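Local coordinates for protein M32 carboxypeptidase (Pyrococcus furiosus, PDB 1KA2) that removes amino acids one after another from the C-terminus of peptides with broad specificity, working as a cobalt-dependent metallocarboxypeptidase, at residues A[34-39]-A[232-237]; A[126-131]-A[404-409]. One frame throughout, in Å; residues are numbered along the deposited sequence.

How the contacts relate
Contact 1 lies at the surface and contact 2 is buried, their centres about 28 Å apart and their nearest atoms about 13 Å apart. No element is common to them: 34-39 with 232-237 brings the end of helix 8-36 to an outer strand of the small sheet, beside the dimer partner, whereas 126-131 with 404-409 joins two loops between helices that no second subunit touches. The chemistry follows the setting. In contact 1 a valine packs against strand and backbone while two waters bridge polar groups; in contact 2 aromatic and aliphatic side chains meet through carbon atoms alone. Along the chain the four segments alternate.

Contact 1: A[34-39]-A[232-237]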
# COMPACT_ATOMS: atom_id res chain seq x y z
N LEU A 34 -6.43 -1.27 -0.82
CA LEU A 34 -7.58 -2.13 -1.04
C LEU A 34 -8.53 -1.45 -2.04
O LEU A 34 -8.99 -2.10 -2.98
CB LEU A 34 -8.28 -2.42 0.29
CG LEU A 34 -9.76 -2.81 0.40
CD1 LEU A 34 -10.27 -3.52 -0.83
CD2 LEU A 34 -9.93 -3.68 1.63
N GLU A 35 -8.78 -0.15 -1.86
CA GLU A 35 -9.68 0.61 -2.74
C GLU A 35 -9.12 0.95 -4.12
O GLU A 35 -9.84 0.93 -5.11
CB GLU A 35 -10.09 1.94 -2.10
CG GLU A 35 -10.99 1.89 -0.87
CD GLU A 35 -12.31 1.18 -1.11
OE1 GLU A 35 -12.95 1.39 -2.17
OE2 GLU A 35 -12.71 0.41 -0.23
N VAL A 36 -7.83 1.28 -4.17
CA VAL A 36 -7.22 1.71 -5.41
C VAL A 36 -6.44 0.71 -6.28
O VAL A 36 -6.49 0.80 -7.50
CB VAL A 36 -6.29 2.93 -5.14
CG1 VAL A 36 -5.59 3.39 -6.43
CG2 VAL A 36 -7.12 4.07 -4.54
N ASN A 37 -5.73 -0.24 -5.67
CA ASN A 37 -4.93 -1.15 -6.48
C ASN A 37 -5.18 -2.65 -6.41
O ASN A 37 -5.06 -3.34 -7.42
CB ASN A 37 -3.45 -0.93 -6.16
CG ASN A 37 -3.03 0.51 -6.29
OD1 ASN A 37 -3.31 1.15 -7.30
ND2 ASN A 37 -2.36 1.04 -5.28
N MET A 38 -5.50 -3.14 -5.22
CA MET A 38 -5.70 -4.56 -4.95
C MET A 38 -6.47 -5.41 -5.95
O MET A 38 -7.59 -5.08 -6.34
CB MET A 38 -6.34 -4.74 -3.56
CG MET A 38 -6.28 -6.17 -3.03
SD MET A 38 -7.24 -6.46 -1.54
CE MET A 38 -8.92 -6.29 -2.21
N PRO A 39 -5.86 -6.52 -6.40
CA PRO A 39 -6.58 -7.38 -7.35
C PRO A 39 -7.76 -7.88 -6.56
O PRO A 39 -7.62 -8.16 -5.37
CB PRO A 39 -5.60 -8.52 -7.65
CG PRO A 39 -4.29 -8.11 -7.09
CD PRO A 39 -4.41 -6.79 -6.39
N ARG A 232 -0.97 12.40 -3.78
CA ARG A 232 -1.37 11.67 -4.97
C ARG A 232 -2.87 11.81 -5.20
O ARG A 232 -3.64 12.06 -4.26
CB ARG A 232 -1.09 10.17 -4.82
CG ARG A 232 0.35 9.72 -4.61
CD ARG A 232 0.40 8.20 -4.76
NE ARG A 232 -0.28 7.82 -5.99
CZ ARG A 232 0.31 7.72 -7.18
NH1 ARG A 232 1.61 7.95 -7.30
NH2 ARG A 232 -0.41 7.42 -8.27
N LEU A 233 -3.27 11.62 -6.45
CA LEU A 233 -4.66 11.62 -6.85
C LEU A 233 -4.83 10.33 -7.66
O LEU A 233 -4.10 10.08 -8.62
CB LEU A 233 -5.01 12.82 -7.74
CG LEU A 233 -6.36 12.66 -8.45
CD1 LEU A 233 -7.49 12.79 -7.43
CD2 LEU A 233 -6.51 13.72 -9.55
N ASP A 234 -5.79 9.50 -7.26
CA ASP A 234 -6.07 8.25 -7.94
C ASP A 234 -7.58 8.07 -8.03
O ASP A 234 -8.34 8.93 -7.60
CB ASP A 234 -5.45 7.09 -7.16
CG ASP A 234 -3.93 7.12 -7.22
OD1 ASP A 234 -3.38 6.88 -8.31
OD2 ASP A 234 -3.28 7.40 -6.19
N VAL A 235 -8.01 6.95 -8.61
CA VAL A 235 -9.42 6.64 -8.77
C VAL A 235 -9.81 5.48 -7.84
O VAL A 235 -8.99 4.59 -7.55
CB VAL A 235 -9.72 6.24 -10.25
CG1 VAL A 235 -11.13 5.73 -10.38
CG2 VAL A 235 -9.50 7.43 -11.16
N SER A 236 -11.05 5.51 -7.35
CA SER A 236 -11.59 4.46 -6.49
C SER A 236 -13.13 4.51 -6.57
O SER A 236 -13.69 5.49 -7.02
CB SER A 236 -11.14 4.63 -5.04
OG SER A 236 -11.77 5.73 -4.42
N ALA A 237 -13.81 3.46 -6.12
CA ALA A 237 -15.27 3.43 -6.20
C ALA A 237 -15.92 4.67 -5.58
O ALA A 237 -16.90 5.19 -6.12
CB ALA A 237 -15.81 2.17 -5.53
O HOH W 1 -12.46 1.13 -5.05
O HOH W 2 -7.83 2.51 -8.89
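With CG1 of V36 anti to its backbone N (chi1 179°), that methyl comes to 3.8 Å from D234 CB, and the two side chains cross at about a right angle. The other branch, V36 CG2, rests 3.6 Å from V235 O. The two methyls of this valine, at the end of helix 8-36, thus sit about the V235 carbonyl oxygen, CG1 toward D234 and CG2 toward S236. One step back, the E35 carbonyl oxygen and CB both lie near S236 CB. The polar backbone is joined through water. One water donates to E35 O and to E35 OE1 and accepts from A237 N, the last at 2.9 Å. A second water donates to V36 O and V235 O, at 2.7 Å from V235 O. Behind the valine, D234 has CG anti to its own carbonyl carbon (chi1 -69°), which turns the carboxylate to R232: NE donates to OD2 and NH2 to OD1, 3.0 Å from R232 NH2 to D234 OD1, each on a syn lone pair and in the guanidinium plane. Replacing this aspartate with an alanine would probably leave R232 without that charge partner and its guanidinium less fixed in rotation. The remaining R232 nitrogen, NH1, bonds to N37 O of the second subunit, and N37 O here accepts the equivalent bond from NH1 of R232 of the second subunit. S236 OG bonds to T252 OG1 and the H238 carbonyl. The arrangement is a helix C-terminus docked on an edge strand of the three-stranded mixed sheet in an M32 carboxypeptidase, at the dimer interface, with the S236 side chain about 8 Å from that of E270, the predicted proton donor/acceptor.

Contact 2: A[126-131]-A[404-409]; sequences DDFSKF and EGILQD
I406 is the first residue of 404-409 to touch 126-131, just after G405 opens a type I turn that Q408 closes with a 3.0 Å bond from Q408 N to G405 O. Its CG1 stands anti to the backbone N (chi1 -168°), which sends CD1 out to the ring of F128, 3.8 Å from F128 CE1, while the shorter branch CG2 meets CD1 and CE1 of the same ring. The two side chains cross at about a right angle and share P384 of helix 383-395 as a further neighbour. L407 follows and works mainly through one methyl: CD1 lies at the edge of the F128 ring, near its plane, 3.6 Å from F128 CD1, and also reaches F131, 3.9 Å from F131 CD2. The leucine and F131 run past each other in opposite directions; A122 of helix 102-124 touches both, and F131 stacks edge-to-face with W119. The loop that presents the rings is itself tied up: S129 OG donates to D127 OD2 at 2.6 Å, and F131 N to F128 O. At the start of this loop D126, with positive phi, is the C-prime residue of the Schellman motif that ends helix 102-124. Q408 and D409 turn to other partners, Q408 OE1 to the R351 backbone N and D409 into salt bridges with R366 and R351. The whole is an apolar junction of two interhelical loops, in which the G405-Q408 turn at the start of the GXXQDXHW motif of the M32 family sets its isoleucine and leucine against F128 and F131.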
# COMPACT_ATOMS: atom_id res chain seq x y z
N ASP A 126 -34.52 -3.99 -3.21
CA ASP A 126 -35.57 -3.16 -2.60
C ASP A 126 -36.44 -3.92 -1.61
O ASP A 126 -37.66 -3.89 -1.71
CB ASP A 126 -36.47 -2.56 -3.68
CG ASP A 126 -35.78 -1.49 -4.50
OD1 ASP A 126 -35.41 -0.45 -3.92
OD2 ASP A 126 -35.60 -1.70 -5.71
N ASP A 127 -35.82 -4.61 -0.65
CA ASP A 127 -36.60 -5.36 0.33
C ASP A 127 -36.12 -5.10 1.75
O ASP A 127 -35.07 -5.60 2.17
CB ASP A 127 -36.54 -6.85 0.02
CG ASP A 127 -37.35 -7.68 0.99
OD1 ASP A 127 -38.55 -7.37 1.20
OD2 ASP A 127 -36.80 -8.64 1.56
N PHE A 128 -36.92 -4.33 2.49
CA PHE A 128 -36.59 -3.98 3.86
C PHE A 128 -36.65 -5.16 4.83
O PHE A 128 -36.00 -5.14 5.87
CB PHE A 128 -37.53 -2.87 4.37
CG PHE A 128 -37.09 -2.25 5.67
CD1 PHE A 128 -35.98 -1.41 5.72
CD2 PHE A 128 -37.78 -2.52 6.85
CE1 PHE A 128 -35.56 -0.84 6.93
CE2 PHE A 128 -37.36 -1.96 8.07
CZ PHE A 128 -36.25 -1.12 8.11
N SER A 129 -37.44 -6.18 4.50
CA SER A 129 -37.54 -7.33 5.38
C SER A 129 -36.17 -8.01 5.55
O SER A 129 -35.86 -8.52 6.63
CB SER A 129 -38.56 -8.35 4.84
OG SER A 129 -38.04 -9.08 3.75
N LYS A 130 -35.35 -8.01 4.50
CA LYS A 130 -34.03 -8.65 4.59
C LYS A 130 -33.05 -7.90 5.48
O LYS A 130 -32.01 -8.44 5.85
CB LYS A 130 -33.40 -8.79 3.20
CG LYS A 130 -33.28 -10.23 2.71
CD LYS A 130 -32.07 -10.37 1.77
CE LYS A 130 -32.12 -11.62 0.89
NZ LYS A 130 -31.41 -12.81 1.44
N PHE A 131 -33.36 -6.64 5.82
CA PHE A 131 -32.48 -5.86 6.68
C PHE A 131 -33.12 -5.59 8.05
O PHE A 131 -32.43 -5.49 9.06
CB PHE A 131 -32.12 -4.52 6.01
CG PHE A 131 -31.15 -3.67 6.80
CD1 PHE A 131 -29.90 -4.17 7.17
CD2 PHE A 131 -31.48 -2.37 7.18
CE1 PHE A 131 -29.01 -3.40 7.90
CE2 PHE A 131 -30.60 -1.59 7.91
CZ PHE A 131 -29.36 -2.11 8.27
N GLU A 404 -34.71 4.30 -2.39
CA GLU A 404 -34.72 5.76 -2.49
C GLU A 404 -34.88 6.32 -1.09
O GLU A 404 -34.68 7.52 -0.88
CB GLU A 404 -35.91 6.26 -3.30
CG GLU A 404 -36.02 5.69 -4.67
CD GLU A 404 -37.13 6.36 -5.43
OE1 GLU A 404 -38.28 6.32 -4.94
OE2 GLU A 404 -36.83 6.93 -6.51
N GLY A 405 -35.24 5.47 -0.14
CA GLY A 405 -35.43 5.95 1.21
C GLY A 405 -34.48 5.46 2.29
O GLY A 405 -33.27 5.59 2.18
N ILE A 406 -35.06 4.90 3.34
CA ILE A 406 -34.33 4.40 4.49
C ILE A 406 -33.14 3.46 4.18
O ILE A 406 -32.24 3.30 5.00
CB ILE A 406 -35.31 3.69 5.45
CG1 ILE A 406 -34.66 3.42 6.80
CG2 ILE A 406 -35.83 2.42 4.79
CD1 ILE A 406 -35.65 2.85 7.85
N LEU A 407 -33.13 2.86 3.00
CA LEU A 407 -32.07 1.93 2.65
C LEU A 407 -30.88 2.52 1.88
O LEU A 407 -29.88 1.83 1.67
CB LEU A 407 -32.68 0.77 1.86
CG LEU A 407 -32.61 -0.62 2.50
CD1 LEU A 407 -32.92 -0.56 4.01
CD2 LEU A 407 -33.58 -1.53 1.75
N GLN A 408 -30.98 3.77 1.46
CA GLN A 408 -29.91 4.38 0.67
C GLN A 408 -28.50 4.44 1.24
O GLN A 408 -27.53 4.30 0.49
CB GLN A 408 -30.32 5.79 0.22
CG GLN A 408 -30.47 6.82 1.33
CD GLN A 408 -30.88 8.17 0.78
OE1 GLN A 408 -30.05 9.06 0.58
NE2 GLN A 408 -32.18 8.33 0.53
N ASP A 409 -28.36 4.66 2.55
CA ASP A 409 -27.02 4.77 3.16
C ASP A 409 -26.57 3.55 3.96
O ASP A 409 -27.37 2.86 4.58
CB ASP A 409 -26.96 5.99 4.07
CG ASP A 409 -27.03 7.29 3.30
OD1 ASP A 409 -27.64 8.25 3.83
OD2 ASP A 409 -26.47 7.36 2.18